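PDB 6K9Z: galactose-1-phosphate uridylyltransferase from Pyrobaculum aerophilum str. IM2, which probably transfers the uridylyl group between UDP-glucose and galactose 1-phosphate in sugar metabolism and binds zinc, iron and UDP. Local coordinates for residues Y247-H252 against F267-M272. The protein carries 1 engineered substitution. Numbering follows the deposited sequence.
Sequences YIMVLH and FEIYGM. With FE (Fe (III) ion), chain E.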
ATOM      1  N   TYR A 247     -14.158   1.597   3.184  1.00 17.47           N
ATOM      2  CA  TYR A 247     -13.070   1.706   4.174  1.00 17.11           C
ATOM      3  C   TYR A 247     -12.410   0.344   4.375  1.00 17.00           C
ATOM      4  O   TYR A 247     -12.975  -0.734   3.998  1.00 16.40           O
ATOM      5  CB  TYR A 247     -13.569   2.240   5.521  1.00 17.11           C
ATOM      6  CG  TYR A 247     -14.505   1.316   6.250  1.00 17.45           C
ATOM      7  CD1 TYR A 247     -14.003   0.302   7.034  1.00 17.39           C
ATOM      8  CD2 TYR A 247     -15.871   1.446   6.136  1.00 18.35           C
ATOM      9  CE1 TYR A 247     -14.827  -0.589   7.696  1.00 17.78           C
ATOM     10  CE2 TYR A 247     -16.720   0.565   6.794  1.00 18.87           C
ATOM     11  CZ  TYR A 247     -16.191  -0.463   7.545  1.00 18.31           C
ATOM     12  OH  TYR A 247     -16.994  -1.375   8.160  1.00 19.05           O
ATOM     13  N   ILE A 248     -11.249   0.442   5.018  1.00 16.56           N
ATOM     14  CA  ILE A 248     -10.403  -0.683   5.441  1.00 16.86           C
ATOM     15  C   ILE A 248     -10.289  -0.560   6.947  1.00 16.54           C
ATOM     16  O   ILE A 248     -10.057   0.543   7.434  1.00 16.32           O
ATOM     17  CB  ILE A 248      -9.046  -0.599   4.770  1.00 18.97           C
ATOM     18  CG1 ILE A 248      -9.210  -0.837   3.266  1.00 19.79           C
ATOM     19  CG2 ILE A 248      -8.068  -1.530   5.433  1.00 19.29           C
ATOM     20  CD1 ILE A 248      -8.259  -0.058   2.427  1.00 21.54           C
ATOM     21  N   MET A 249     -10.428  -1.669   7.634  1.00 16.14           N
ATOM     22  CA  MET A 249     -10.130  -1.721   9.089  1.00 15.90           C
ATOM     23  C   MET A 249      -9.168  -2.863   9.394  1.00 15.33           C
ATOM     24  O   MET A 249      -9.325  -3.930   8.812  1.00 16.05           O
ATOM     25  CB  MET A 249     -11.406  -1.915   9.890  1.00 18.13           C
ATOM     26  CG  MET A 249     -11.114  -2.023  11.375  1.00 20.09           C
ATOM     27  SD  MET A 249     -12.628  -1.747  12.336  1.00 26.62           S
ATOM     28  CE  MET A 249     -13.373  -3.353  12.102  1.00 24.36           C
ATOM     29  N   VAL A 250      -8.147  -2.592  10.205  1.00 14.29           N
ATOM     30  CA  VAL A 250      -7.157  -3.620  10.580  1.00 13.82           C
ATOM     31  C   VAL A 250      -6.888  -3.472  12.075  1.00 13.30           C
ATOM     32  O   VAL A 250      -6.845  -2.389  12.580  1.00 13.37           O
ATOM     33  CB  VAL A 250      -5.882  -3.509   9.714  1.00 14.05           C
ATOM     34  CG1 VAL A 250      -5.178  -2.188   9.899  1.00 13.97           C
ATOM     35  CG2 VAL A 250      -4.931  -4.691   9.885  1.00 13.88           C
ATOM     36  N   LEU A 251      -6.716  -4.603  12.714  1.00 13.62           N
ATOM     37  CA  LEU A 251      -6.303  -4.701  14.130  1.00 13.39           C
ATOM     38  C   LEU A 251      -4.788  -4.881  14.196  1.00 13.36           C
ATOM     39  O   LEU A 251      -4.295  -5.918  13.755  1.00 15.26           O
ATOM     40  CB  LEU A 251      -6.998  -5.881  14.794  1.00 13.61           C
ATOM     41  CG  LEU A 251      -6.541  -6.185  16.230  1.00 13.77           C
ATOM     42  CD1 LEU A 251      -6.638  -4.918  17.076  1.00 13.70           C
ATOM     43  CD2 LEU A 251      -7.377  -7.320  16.825  1.00 14.31           C
ATOM     44  N   HIS A 252      -4.090  -3.916  14.750  1.00 13.12           N
ATOM     45  CA  HIS A 252      -2.633  -3.966  15.022  1.00 12.92           C
ATOM     46  C   HIS A 252      -2.512  -4.407  16.480  1.00 13.63           C
ATOM     47  O   HIS A 252      -2.882  -3.614  17.356  1.00 15.07           O
ATOM     48  CB  HIS A 252      -2.033  -2.590  14.765  1.00 12.83           C
ATOM     49  CG  HIS A 252      -1.859  -2.301  13.320  1.00 12.83           C
ATOM     50  ND1 HIS A 252      -1.308  -1.110  12.874  1.00 13.49           N
ATOM     51  CD2 HIS A 252      -2.072  -3.084  12.242  1.00 12.95           C
ATOM     52  CE1 HIS A 252      -1.230  -1.166  11.550  1.00 13.25           C
ATOM     53  NE2 HIS A 252      -1.694  -2.345  11.106  1.00 12.93           N
ATOM     54  N   PHE A 267      -7.134  -0.440  16.601  1.00 12.75           N
ATOM     55  CA  PHE A 267      -7.774  -0.591  15.288  1.00 13.38           C
ATOM     56  C   PHE A 267      -7.391   0.617  14.433  1.00 13.78           C
ATOM     57  O   PHE A 267      -7.452   1.749  14.941  1.00 14.53           O
ATOM     58  CB  PHE A 267      -9.277  -0.747  15.409  1.00 13.81           C
ATOM     59  CG  PHE A 267      -9.699  -2.048  16.042  1.00 14.15           C
ATOM     60  CD1 PHE A 267      -9.694  -2.173  17.431  1.00 15.14           C
ATOM     61  CD2 PHE A 267     -10.064  -3.126  15.273  1.00 15.56           C
ATOM     62  CE1 PHE A 267     -10.123  -3.357  18.032  1.00 15.59           C
ATOM     63  CE2 PHE A 267     -10.526  -4.283  15.876  1.00 15.59           C
ATOM     64  CZ  PHE A 267     -10.466  -4.437  17.237  1.00 15.92           C
ATOM     65  N   GLU A 268      -6.944   0.363  13.193  1.00 13.76           N
ATOM     66  CA  GLU A 268      -6.765   1.458  12.211  1.00 13.91           C
ATOM     67  C   GLU A 268      -7.926   1.349  11.224  1.00 13.85           C
ATOM     68  O   GLU A 268      -8.163   0.263  10.675  1.00 14.14           O
ATOM     69  CB  GLU A 268      -5.386   1.466  11.565  1.00 14.19           C
ATOM     70  CG  GLU A 268      -4.240   1.491  12.538  1.00 14.75           C
ATOM     71  CD  GLU A 268      -2.879   1.724  11.943  1.00 15.79           C
ATOM     72  OE1 GLU A 268      -1.982   2.108  12.704  1.00 16.72           O
ATOM     73  OE2 GLU A 268      -2.728   1.469  10.736  1.00 16.72           O
ATOM     74  N   ILE A 269      -8.573   2.480  10.958  1.00 13.82           N
ATOM     75  CA  ILE A 269      -9.629   2.554   9.941  1.00 14.33           C
ATOM     76  C   ILE A 269      -9.193   3.583   8.887  1.00 14.54           C
ATOM     77  O   ILE A 269      -8.929   4.750   9.267  1.00 13.90           O
ATOM     78  CB  ILE A 269     -10.969   2.918  10.597  1.00 15.31           C
ATOM     79  CG1 ILE A 269     -11.468   1.907  11.620  1.00 15.46           C
ATOM     80  CG2 ILE A 269     -12.015   3.128   9.533  1.00 15.66           C
ATOM     81  CD1 ILE A 269     -12.490   2.512  12.574  1.00 16.89           C
ATOM     82  N   TYR A 270      -9.193   3.166   7.624  1.00 14.90           N
ATOM     83  CA  TYR A 270      -8.826   3.990   6.451  1.00 15.51           C
ATOM     84  C   TYR A 270     -10.100   4.196   5.656  1.00 16.90           C
ATOM     85  O   TYR A 270     -10.463   3.301   4.961  1.00 16.42           O
ATOM     86  CB  TYR A 270      -7.742   3.329   5.623  1.00 15.67           C
ATOM     87  CG  TYR A 270      -6.590   2.725   6.371  1.00 15.30           C
ATOM     88  CD1 TYR A 270      -6.080   3.257   7.532  1.00 15.71           C
ATOM     89  CD2 TYR A 270      -5.955   1.622   5.831  1.00 16.26           C
ATOM     90  CE1 TYR A 270      -4.970   2.715   8.162  1.00 14.91           C
ATOM     91  CE2 TYR A 270      -4.863   1.027   6.445  1.00 16.25           C
ATOM     92  CZ  TYR A 270      -4.389   1.564   7.646  1.00 16.06           C
ATOM     93  OH  TYR A 270      -3.318   0.957   8.238  1.00 16.03           O
ATOM     94  N   GLY A 271     -10.772   5.335   5.841  1.00 17.41           N
ATOM     95  CA  GLY A 271     -11.882   5.751   4.973  1.00 17.64           C
ATOM     96  C   GLY A 271     -11.344   6.296   3.688  1.00 18.44           C
ATOM     97  O   GLY A 271     -10.444   7.194   3.741  1.00 18.19           O
ATOM     98  N   MET A 272     -11.832   5.785   2.559  1.00 18.61           N
ATOM     99  CA  MET A 272     -11.074   5.940   1.291  1.00 19.48           C
ATOM    100  C   MET A 272     -11.702   7.016   0.401  1.00 20.30           C
ATOM    101  O   MET A 272     -11.253   7.170  -0.720  1.00 21.35           O
ATOM    102  CB  MET A 272     -10.897   4.605   0.564  1.00 19.76           C
ATOM    103  CG  MET A 272     -10.103   3.593   1.384  1.00 20.05           C
ATOM    104  SD  MET A 272      -8.420   4.247   1.702  1.00 21.39           S
ATOM    105  CE  MET A 272      -7.686   3.916   0.113  1.00 23.47           C
TER
HETATM  106 FE    FE E 403      -0.561   0.762  13.855  1.00 14.53          FE
HETATM  107  O   HOH W   1       0.279   2.773  14.352  1.00 15.61           O
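His252 and Glu268 meet at an iron(III) ion, one from each strand: ND1 of His252 binds the metal at 2.2 Å and OE1 of Glu268 at 2.3 Å. The imidazole and carboxylate planes lie 53° apart. The carboxylate is engaged at both oxygens, because OE2 of Glu268 takes a 2.6 Å hydrogen bond from OH of Tyr270, two residues along on the same sheet face; this second-shell phenol restrains the carboxylate's rotation. Glu156, His266 and a water complete the iron site, while NE2 of His252 hydrogen-bonds to the carbonyl of Gly288 in the second subunit. On that same face Val250 CG1 lies 4.0 Å from OH of Tyr270, and Ile248 CG2 packs against CD2 of the tyrosine ring. Strands 247-252 and 267-271 run antiparallel within the half-barrel sheet, with Ile248–Tyr270 and Val250–Glu268 as hydrogen-bonded pairs; strand 121-128 flanks the first and 202-208 the second. The other face, largely apolar, is turned to helix 220-240. Here Leu251 has CG anti to the backbone N (chi1 174°), and chi2 of 53° brings CD1 over the centre of the Phe267 ring, a CH-pi contact 3.9 Å from the centroid. Met249 SD comes obliquely to the same ring, 4.1 Å from CD2 of Phe267, a Met-aromatic contact, and also touches CG1 of Ile269, whose side chain lies beside it pointing the same way.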